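PDB 6DY3: N-acylethanolamine-hydrolyzing acid amidase subunit beta from Caenorhabditis elegans, which probably hydrolyses bioactive fatty acid amides such as N-palmitoylethanolamine to ethanolamine and free fatty acids, working as a heterodimer made by autocatalytic cleavage. Local coordinates for residues B[1-9]-B[152-163]; B[105-113]-B[126-137]. All blocks are in the same frame, centred on the assembly; numbering follows the deposited sequence.

Interaction 1 of 2, residues B[1-9]-B[152-163]; sequences CTSIVAQNS and VDANQWFLVETN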
loop_
_atom_site.group_PDB
_atom_site.type_symbol
_atom_site.label_atom_id
_atom_site.label_comp_id
_atom_site.label_asym_id
_atom_site.label_seq_id
_atom_site.Cartn_x
_atom_site.Cartn_y
_atom_site.Cartn_z
ATOM N N CYS B 1 -7.563 -6.644 -1.423
ATOM C CA CYS B 1 -6.117 -6.604 -1.568
ATOM C C CYS B 1 -5.537 -8.006 -1.588
ATOM O O CYS B 1 -5.865 -8.832 -0.741
ATOM C CB CYS B 1 -5.490 -5.812 -0.426
ATOM S SG CYS B 1 -5.963 -4.093 -0.439
ATOM N N THR B 2 -4.649 -8.254 -2.544
ATOM C CA THR B 2 -3.932 -9.516 -2.655
ATOM C C THR B 2 -2.468 -9.198 -2.912
ATOM O O THR B 2 -2.136 -8.572 -3.923
ATOM C CB THR B 2 -4.501 -10.389 -3.782
ATOM O OG1 THR B 2 -5.909 -10.569 -3.590
ATOM C CG2 THR B 2 -3.823 -11.757 -3.820
ATOM N N SER B 3 -1.604 -9.611 -1.996
ATOM C CA SER B 3 -0.167 -9.438 -2.147
ATOM C C SER B 3 0.474 -10.807 -2.272
ATOM O O SER B 3 0.214 -11.695 -1.454
ATOM C CB SER B 3 0.429 -8.680 -0.961
ATOM O OG SER B 3 0.022 -7.324 -0.978
ATOM N N ILE B 4 1.333 -10.963 -3.275
ATOM C CA ILE B 4 1.995 -12.226 -3.560
ATOM C C ILE B 4 3.486 -11.967 -3.685
ATOM O O ILE B 4 3.903 -10.956 -4.258
ATOM C CB ILE B 4 1.457 -12.884 -4.849
ATOM C CG1 ILE B 4 -0.067 -13.015 -4.787
ATOM C CG2 ILE B 4 2.114 -14.253 -5.063
ATOM C CD1 ILE B 4 -0.692 -13.506 -6.090
ATOM N N VAL B 5 4.284 -12.873 -3.123
ATOM C CA VAL B 5 5.729 -12.889 -3.301
ATOM C C VAL B 5 6.138 -14.307 -3.669
ATOM O O VAL B 5 5.717 -15.265 -3.012
ATOM C CB VAL B 5 6.465 -12.415 -2.036
ATOM C CG1 VAL B 5 7.945 -12.830 -2.073
ATOM C CG2 VAL B 5 6.349 -10.913 -1.920
ATOM N N ALA B 6 6.964 -14.440 -4.710
ATOM C CA ALA B 6 7.396 -15.743 -5.199
ATOM C C ALA B 6 8.852 -15.684 -5.640
ATOM O O ALA B 6 9.292 -14.692 -6.228
ATOM C CB ALA B 6 6.520 -16.223 -6.369
ATOM N N GLN B 7 9.596 -16.752 -5.355
ATOM C CA GLN B 7 10.972 -16.894 -5.817
ATOM C C GLN B 7 11.059 -18.101 -6.742
ATOM O O GLN B 7 10.743 -19.225 -6.334
ATOM C CB GLN B 7 11.938 -17.038 -4.641
ATOM C CG GLN B 7 13.389 -17.036 -5.069
ATOM C CD GLN B 7 14.355 -17.113 -3.907
ATOM O OE1 GLN B 7 13.968 -17.331 -2.759
ATOM N NE2 GLN B 7 15.625 -16.906 -4.200
ATOM N N ASN B 8 11.481 -17.871 -7.983
ATOM C CA ASN B 8 11.523 -18.947 -8.958
ATOM C C ASN B 8 12.784 -19.784 -8.759
ATOM O O ASN B 8 13.591 -19.545 -7.856
ATOM C CB ASN B 8 11.437 -18.388 -10.379
ATOM C CG ASN B 8 12.592 -17.471 -10.722
ATOM O OD1 ASN B 8 13.628 -17.472 -10.058
ATOM N ND2 ASN B 8 12.425 -16.688 -11.778
ATOM N N SER B 9 12.957 -20.784 -9.628
ATOM C CA SER B 9 14.106 -21.676 -9.514
ATOM C C SER B 9 15.412 -20.922 -9.724
ATOM O O SER B 9 16.416 -21.209 -9.062
ATOM C CB SER B 9 13.979 -22.816 -10.524
ATOM O OG SER B 9 12.788 -23.553 -10.318
ATOM N N VAL B 152 12.401 -21.983 0.140
ATOM C CA VAL B 152 12.427 -22.621 -1.174
ATOM C C VAL B 152 12.893 -24.064 -1.074
ATOM O O VAL B 152 12.436 -24.925 -1.837
ATOM C CB VAL B 152 13.305 -21.816 -2.155
ATOM C CG1 VAL B 152 12.670 -20.461 -2.458
ATOM C CG2 VAL B 152 14.720 -21.646 -1.604
ATOM N N ASP B 153 13.791 -24.363 -0.135
ATOM C CA ASP B 153 14.268 -25.733 0.010
ATOM C C ASP B 153 13.195 -26.655 0.570
ATOM O O ASP B 153 13.261 -27.869 0.350
ATOM C CB ASP B 153 15.519 -25.765 0.885
ATOM C CG ASP B 153 16.716 -25.089 0.220
ATOM O OD1 ASP B 153 16.724 -24.946 -1.026
ATOM O OD2 ASP B 153 17.658 -24.710 0.944
ATOM N N ALA B 154 12.215 -26.110 1.291
ATOM C CA ALA B 154 11.052 -26.865 1.734
ATOM C C ALA B 154 9.903 -26.803 0.732
ATOM O O ALA B 154 8.762 -27.130 1.082
ATOM C CB ALA B 154 10.587 -26.357 3.098
ATOM N N ASN B 155 10.184 -26.386 -0.505
ATOM C CA ASN B 155 9.169 -26.253 -1.548
ATOM C C ASN B 155 8.129 -25.193 -1.192
ATOM O O ASN B 155 6.967 -25.286 -1.600
ATOM C CB ASN B 155 8.487 -27.594 -1.833
ATOM C CG ASN B 155 7.824 -27.630 -3.197
ATOM O OD1 ASN B 155 8.354 -27.092 -4.171
ATOM N ND2 ASN B 155 6.654 -28.255 -3.273
ATOM N N GLN B 156 8.538 -24.174 -0.438
ATOM C CA GLN B 156 7.684 -23.040 -0.090
ATOM C C GLN B 156 8.237 -21.818 -0.820
ATOM O O GLN B 156 8.903 -20.963 -0.237
ATOM C CB GLN B 156 7.642 -22.836 1.417
ATOM C CG GLN B 156 7.116 -24.045 2.184
ATOM C CD GLN B 156 7.123 -23.840 3.693
ATOM O OE1 GLN B 156 7.815 -22.964 4.212
ATOM N NE2 GLN B 156 6.342 -24.647 4.401
ATOM N N TRP B 157 7.942 -21.739 -2.117
ATOM C CA TRP B 157 8.534 -20.734 -2.989
ATOM C C TRP B 157 7.646 -19.518 -3.205
ATOM O O TRP B 157 8.066 -18.591 -3.903
ATOM C CB TRP B 157 8.894 -21.350 -4.347
ATOM C CG TRP B 157 7.745 -22.005 -5.070
ATOM C CD1 TRP B 157 7.251 -23.258 -4.858
ATOM C CD2 TRP B 157 6.963 -21.439 -6.132
ATOM N NE1 TRP B 157 6.209 -23.510 -5.717
ATOM C CE2 TRP B 157 6.010 -22.410 -6.511
ATOM C CE3 TRP B 157 6.974 -20.209 -6.798
ATOM C CZ2 TRP B 157 5.076 -22.187 -7.524
ATOM C CZ3 TRP B 157 6.045 -19.988 -7.806
ATOM C CH2 TRP B 157 5.109 -20.974 -8.158
ATOM N N PHE B 158 6.434 -19.495 -2.644
ATOM C CA PHE B 158 5.560 -18.334 -2.767
ATOM C C PHE B 158 4.830 -18.068 -1.455
ATOM O O PHE B 158 4.677 -18.948 -0.605
ATOM C CB PHE B 158 4.539 -18.500 -3.914
ATOM C CG PHE B 158 3.608 -19.669 -3.747
ATOM C CD1 PHE B 158 2.472 -19.565 -2.969
ATOM C CD2 PHE B 158 3.860 -20.860 -4.391
ATOM C CE1 PHE B 158 1.618 -20.638 -2.819
ATOM C CE2 PHE B 158 3.006 -21.937 -4.247
ATOM C CZ PHE B 158 1.884 -21.824 -3.461
ATOM N N LEU B 159 4.388 -16.820 -1.305
ATOM C CA LEU B 159 3.588 -16.377 -0.171
ATOM C C LEU B 159 2.417 -15.562 -0.696
ATOM O O LEU B 159 2.592 -14.721 -1.584
ATOM C CB LEU B 159 4.408 -15.531 0.804
ATOM C CG LEU B 159 5.511 -16.247 1.577
ATOM C CD1 LEU B 159 6.468 -15.242 2.180
ATOM C CD2 LEU B 159 4.916 -17.127 2.651
ATOM N N VAL B 160 1.225 -15.824 -0.160
ATOM C CA VAL B 160 0.004 -15.134 -0.564
ATOM C C VAL B 160 -0.742 -14.677 0.682
ATOM O O VAL B 160 -0.937 -15.461 1.618
ATOM C CB VAL B 160 -0.906 -16.029 -1.428
ATOM C CG1 VAL B 160 -2.163 -15.265 -1.849
ATOM C CG2 VAL B 160 -0.152 -16.534 -2.641
ATOM N N GLU B 161 -1.199 -13.430 0.675
ATOM C CA GLU B 161 -1.938 -12.901 1.806
ATOM C C GLU B 161 -2.976 -11.903 1.307
ATOM O O GLU B 161 -2.757 -11.203 0.318
ATOM C CB GLU B 161 -0.985 -12.248 2.826
ATOM C CG GLU B 161 -1.575 -12.089 4.219
ATOM C CD GLU B 161 -2.142 -13.396 4.767
ATOM O OE1 GLU B 161 -1.340 -14.285 5.132
ATOM O OE2 GLU B 161 -3.386 -13.540 4.815
ATOM N N THR B 162 -4.120 -11.848 1.999
ATOM C CA THR B 162 -5.164 -10.882 1.671
ATOM C C THR B 162 -5.443 -10.053 2.917
ATOM O O THR B 162 -4.516 -9.470 3.471
ATOM C CB THR B 162 -6.388 -11.575 1.093
ATOM O OG1 THR B 162 -6.913 -12.503 2.056
ATOM C CG2 THR B 162 -6.040 -12.316 -0.167
ATOM N N ASN B 163 -6.701 -9.983 3.370
ATOM C CA ASN B 163 -7.132 -9.051 4.399
ATOM C C ASN B 163 -7.592 -9.707 5.695
ATOM O O ASN B 163 -7.850 -8.989 6.666
ATOM C CB ASN B 163 -8.290 -8.197 3.863
ATOM C CG ASN B 163 -7.871 -7.316 2.717
ATOM O OD1 ASN B 163 -8.495 -7.338 1.652
ATOM N ND2 ASN B 163 -6.816 -6.531 2.923
#
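Ile4 and Val160 run alongside each other off the same face of the sheet, with Ile4 CG2 4.0 Å from Val160 CG2, and Leu182 of helix 173-185 covers them both. Next along this close-packed face, Ala6 CB meets Phe158 CB at 3.9 Å. The backbones of strands 2-7 and 158-161 run antiparallel, joined by reciprocal bonds between Ser3 and Glu161 and between Val5 and Leu159; Ser3 N to Glu161 O is 3.0 Å and almost straight (171°). On the other face, Ser3 and Val5 pack against Ile125 of strand 122-127. This pairing positions the chain terminus, which in Ntn hydrolases serves as the nucleophile, the role inferred for Cys1. Asn163, whose CG stands opposite its carbonyl carbon (chi1 -65°), turns its amide to that terminus: Cys1 N donates to Asn163 OD1 at 3.3 Å, tilted 19° from the carbonyl plane, while Asn163 ND2 is held by Ala70 O. At the far end, Gln7 N bonds Trp157 O at 2.8 Å, and Gln7 crosses Val152. Gln7 OE1 merely packs on Val152 CG1, at 3.4 Å; its hydrogen bond is with Asn132 N. Here the contact gives way to solvent: Asp153 to Gln156 form an exposed turn that does not touch strand 2-7, and Phe158 is partly exposed, its ring edge resting over the face of Trp157.

Interaction 2 of 2, residues B[105-113]-B[126-137]; sequences TYTEAVDAF and VAGIKKNEGVVI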
loop_
_atom_site.group_PDB
_atom_site.type_symbol
_atom_site.label_atom_id
_atom_site.label_comp_id
_atom_site.label_asym_id
_atom_site.label_seq_id
_atom_site.Cartn_x
_atom_site.Cartn_y
_atom_site.Cartn_z
ATOM N N THR B 105 18.431 -1.826 2.927
ATOM C CA THR B 105 18.468 -3.229 2.540
ATOM C C THR B 105 17.203 -3.950 2.991
ATOM O O THR B 105 16.497 -3.515 3.906
ATOM C CB THR B 105 19.702 -3.936 3.122
ATOM O OG1 THR B 105 19.663 -3.883 4.554
ATOM C CG2 THR B 105 20.974 -3.273 2.628
ATOM N N TYR B 106 16.931 -5.076 2.326
ATOM C CA TYR B 106 15.791 -5.911 2.686
ATOM C C TYR B 106 15.809 -6.239 4.171
ATOM O O TYR B 106 14.795 -6.102 4.865
ATOM C CB TYR B 106 15.806 -7.193 1.849
ATOM C CG TYR B 106 14.868 -8.282 2.330
ATOM C CD1 TYR B 106 13.590 -8.413 1.794
ATOM C CD2 TYR B 106 15.262 -9.187 3.306
ATOM C CE1 TYR B 106 12.732 -9.408 2.225
ATOM C CE2 TYR B 106 14.407 -10.187 3.745
ATOM C CZ TYR B 106 13.145 -10.295 3.203
ATOM O OH TYR B 106 12.292 -11.293 3.635
ATOM N N THR B 107 16.961 -6.674 4.680
ATOM C CA THR B 107 17.047 -7.057 6.085
ATOM C C THR B 107 16.750 -5.877 7.000
ATOM O O THR B 107 16.122 -6.040 8.052
ATOM C CB THR B 107 18.430 -7.634 6.384
ATOM O OG1 THR B 107 18.723 -8.673 5.443
ATOM C CG2 THR B 107 18.477 -8.203 7.797
ATOM N N GLU B 108 17.212 -4.681 6.628
ATOM C CA GLU B 108 16.934 -3.503 7.442
ATOM C C GLU B 108 15.449 -3.167 7.430
ATOM O O GLU B 108 14.877 -2.812 8.468
ATOM C CB GLU B 108 17.755 -2.314 6.946
ATOM C CG GLU B 108 19.221 -2.372 7.330
ATOM C CD GLU B 108 20.048 -1.280 6.674
ATOM O OE1 GLU B 108 19.803 -0.962 5.492
ATOM O OE2 GLU B 108 20.939 -0.729 7.351
ATOM N N ALA B 109 14.806 -3.283 6.268
ATOM C CA ALA B 109 13.386 -2.967 6.176
ATOM C C ALA B 109 12.544 -3.965 6.961
ATOM O O ALA B 109 11.583 -3.576 7.635
ATOM C CB ALA B 109 12.954 -2.933 4.710
ATOM N N VAL B 110 12.886 -5.255 6.889
ATOM C CA VAL B 110 12.108 -6.268 7.596
ATOM C C VAL B 110 12.163 -6.038 9.102
ATOM O O VAL B 110 11.154 -6.181 9.804
ATOM C CB VAL B 110 12.604 -7.678 7.222
ATOM C CG1 VAL B 110 11.911 -8.743 8.070
ATOM C CG2 VAL B 110 12.364 -7.951 5.745
ATOM N N ASP B 111 13.332 -5.679 9.626
ATOM C CA ASP B 111 13.432 -5.440 11.061
ATOM C C ASP B 111 12.645 -4.203 11.474
ATOM O O ASP B 111 11.985 -4.203 12.521
ATOM C CB ASP B 111 14.901 -5.310 11.466
ATOM C CG ASP B 111 15.637 -6.638 11.408
ATOM O OD1 ASP B 111 14.983 -7.683 11.615
ATOM O OD2 ASP B 111 16.861 -6.640 11.153
ATOM N N ALA B 112 12.674 -3.151 10.651
ATOM C CA ALA B 112 11.921 -1.941 10.964
ATOM C C ALA B 112 10.430 -2.235 11.050
ATOM O O ALA B 112 9.741 -1.728 11.944
ATOM C CB ALA B 112 12.200 -0.867 9.915
ATOM N N PHE B 113 9.917 -3.055 10.132
ATOM C CA PHE B 113 8.510 -3.433 10.130
ATOM C C PHE B 113 8.162 -4.406 11.252
ATOM O O PHE B 113 6.973 -4.604 11.524
ATOM C CB PHE B 113 8.131 -4.064 8.780
ATOM C CG PHE B 113 8.166 -3.104 7.610
ATOM C CD1 PHE B 113 7.635 -1.830 7.713
ATOM C CD2 PHE B 113 8.735 -3.485 6.405
ATOM C CE1 PHE B 113 7.667 -0.958 6.643
ATOM C CE2 PHE B 113 8.770 -2.612 5.332
ATOM C CZ PHE B 113 8.233 -1.349 5.455
ATOM N N VAL B 126 7.099 -8.120 2.117
ATOM C CA VAL B 126 8.380 -7.566 1.706
ATOM C C VAL B 126 9.078 -8.575 0.805
ATOM O O VAL B 126 9.092 -9.778 1.097
ATOM C CB VAL B 126 9.264 -7.217 2.924
ATOM C CG1 VAL B 126 10.469 -6.386 2.492
ATOM C CG2 VAL B 126 8.456 -6.488 3.989
ATOM N N ALA B 127 9.660 -8.082 -0.285
ATOM C CA ALA B 127 10.382 -8.906 -1.242
ATOM C C ALA B 127 11.800 -8.377 -1.404
ATOM O O ALA B 127 12.017 -7.163 -1.464
ATOM C CB ALA B 127 9.668 -8.923 -2.596
ATOM N N GLY B 128 12.764 -9.291 -1.482
ATOM C CA GLY B 128 14.161 -8.913 -1.564
ATOM C C GLY B 128 14.850 -9.372 -2.833
ATOM O O GLY B 128 14.231 -9.451 -3.900
ATOM N N ILE B 129 16.144 -9.677 -2.724
ATOM C CA ILE B 129 16.959 -10.012 -3.887
ATOM C C ILE B 129 17.727 -11.307 -3.644
ATOM O O ILE B 129 17.990 -12.067 -4.583
ATOM C CB ILE B 129 17.914 -8.856 -4.226
ATOM C CG1 ILE B 129 18.858 -8.593 -3.050
ATOM C CG2 ILE B 129 17.109 -7.608 -4.591
ATOM C CD1 ILE B 129 19.779 -7.388 -3.234
ATOM N N LYS B 130 18.077 -11.579 -2.387
ATOM C CA LYS B 130 18.831 -12.779 -2.056
ATOM C C LYS B 130 17.875 -13.947 -1.804
ATOM O O LYS B 130 16.657 -13.832 -1.949
ATOM C CB LYS B 130 19.738 -12.522 -0.853
ATOM C CG LYS B 130 20.895 -11.587 -1.158
ATOM C CD LYS B 130 21.491 -10.952 0.093
ATOM C CE LYS B 130 21.858 -11.980 1.146
ATOM N NZ LYS B 130 22.350 -11.339 2.393
ATOM N N LYS B 131 18.435 -15.087 -1.410
ATOM C CA LYS B 131 17.642 -16.296 -1.249
ATOM C C LYS B 131 16.668 -16.167 -0.087
ATOM O O LYS B 131 17.010 -15.650 0.980
ATOM C CB LYS B 131 18.555 -17.499 -1.036
ATOM C CG LYS B 131 17.831 -18.810 -0.798
ATOM C CD LYS B 131 18.821 -19.913 -0.461
ATOM C CE LYS B 131 18.125 -21.234 -0.201
ATOM N NZ LYS B 131 19.066 -22.231 0.376
ATOM N N ASN B 132 15.447 -16.660 -0.302
ATOM C CA ASN B 132 14.395 -16.690 0.710
ATOM C C ASN B 132 14.068 -15.302 1.239
ATOM O O ASN B 132 13.445 -15.171 2.297
ATOM C CB ASN B 132 14.766 -17.623 1.869
ATOM C CG ASN B 132 14.549 -19.090 1.530
ATOM O OD1 ASN B 132 13.633 -19.442 0.787
ATOM N ND2 ASN B 132 15.396 -19.951 2.074
ATOM N N GLU B 133 14.471 -14.253 0.520
ATOM C CA GLU B 133 14.172 -12.883 0.931
ATOM C C GLU B 133 12.764 -12.528 0.452
ATOM O O GLU B 133 12.552 -11.755 -0.484
ATOM C CB GLU B 133 15.219 -11.913 0.404
ATOM C CG GLU B 133 16.524 -11.959 1.184
ATOM C CD GLU B 133 17.404 -10.738 0.962
ATOM O OE1 GLU B 133 17.224 -10.043 -0.061
ATOM O OE2 GLU B 133 18.294 -10.486 1.803
ATOM N N GLY B 134 11.790 -13.155 1.105
ATOM C CA GLY B 134 10.386 -12.861 0.911
ATOM C C GLY B 134 9.622 -13.232 2.165
ATOM O O GLY B 134 9.696 -14.379 2.614
ATOM N N VAL B 135 8.902 -12.282 2.756
ATOM C CA VAL B 135 8.287 -12.497 4.059
ATOM C C VAL B 135 6.928 -11.813 4.114
ATOM O O VAL B 135 6.710 -10.759 3.512
ATOM C CB VAL B 135 9.187 -11.975 5.201
ATOM C CG1 VAL B 135 9.346 -10.453 5.117
ATOM C CG2 VAL B 135 8.623 -12.385 6.552
ATOM N N VAL B 136 6.009 -12.434 4.845
ATOM C CA VAL B 136 4.770 -11.795 5.268
ATOM C C VAL B 136 4.937 -11.433 6.733
ATOM O O VAL B 136 5.224 -12.303 7.562
ATOM C CB VAL B 136 3.553 -12.709 5.059
ATOM C CG1 VAL B 136 2.319 -12.117 5.715
ATOM C CG2 VAL B 136 3.300 -12.922 3.578
ATOM N N ILE B 137 4.798 -10.149 7.047
ATOM C CA ILE B 137 4.867 -9.666 8.422
ATOM C C ILE B 137 3.444 -9.428 8.906
ATOM O O ILE B 137 2.708 -8.616 8.332
ATOM C CB ILE B 137 5.711 -8.388 8.530
ATOM C CG1 ILE B 137 7.139 -8.661 8.051
ATOM C CG2 ILE B 137 5.690 -7.853 9.967
ATOM C CD1 ILE B 137 8.007 -7.424 7.943
#
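A chi1 of 167° swings the Tyr106 ring away from its own amide nitrogen and out over Glu133, whose chain, extended beyond CG, runs the other way along the ring and stacks its carboxylate on it with the planes 21° apart. Glu133 CB sits almost on the ring normal, 3.7 Å from the Tyr106 centroid, a CH-pi contact, and Val110 CG2 lies against the opposite face, off toward its rim. The carboxylate is fixed by two backbone donors of the hairpin loop: Ile129 N and Lys130 N each lie 2.9 Å from Glu133 OE1, the first nearly in line with the C-O bond, the second from above the carboxylate plane. Helix 106-113 runs within 11° of strand segment 134-137, on a hairpin with strand 122-127, as part of an outer helical layer of the αββα Ntn fold. Replacing Tyr106 with alanine removes the ring, which would probably leave Glu133 without its stacking partner and open a gap beside Gly128 and Val126. Farther along, Val110 and Val135 meet tip to tip, Val110 CG2 4.0 Å from Val135 CG1. Ile137 CD1 lies 3.5 Å from Phe113 CB, while Val126 CG2 approaches Phe113 CD2 at 3.9 Å; helix 92-102 adds Phe95, Ile96 and Val99 around this phenylalanine.

Interaction 2 is nested within the chain loop that interaction 1 closes, and their centres are 13 Å apart. They belong to successive layers: helix 173-185 backs the sheet of strands 2-7 and 158-161, whose inner face meets the sheet carrying strands 122-127 and 134-139, with helix 106-113 beyond. Leu159 CD1 packs 3.4 Å from Gly134 O across these sheets. The hairpin turn also grips segment 152-163, through a probable hydrogen bond from Val152 N to Asn132 OD1 and a salt bridge of Lys131 NZ with Asp153 OD2, both 2.9 Å. The likely nucleophile belongs to interaction 1, where the Cys1 side chain is about 3 Å from that of Arg17; in interaction 2, the side chain of Ala127 is about 10 Å from that of Arg17.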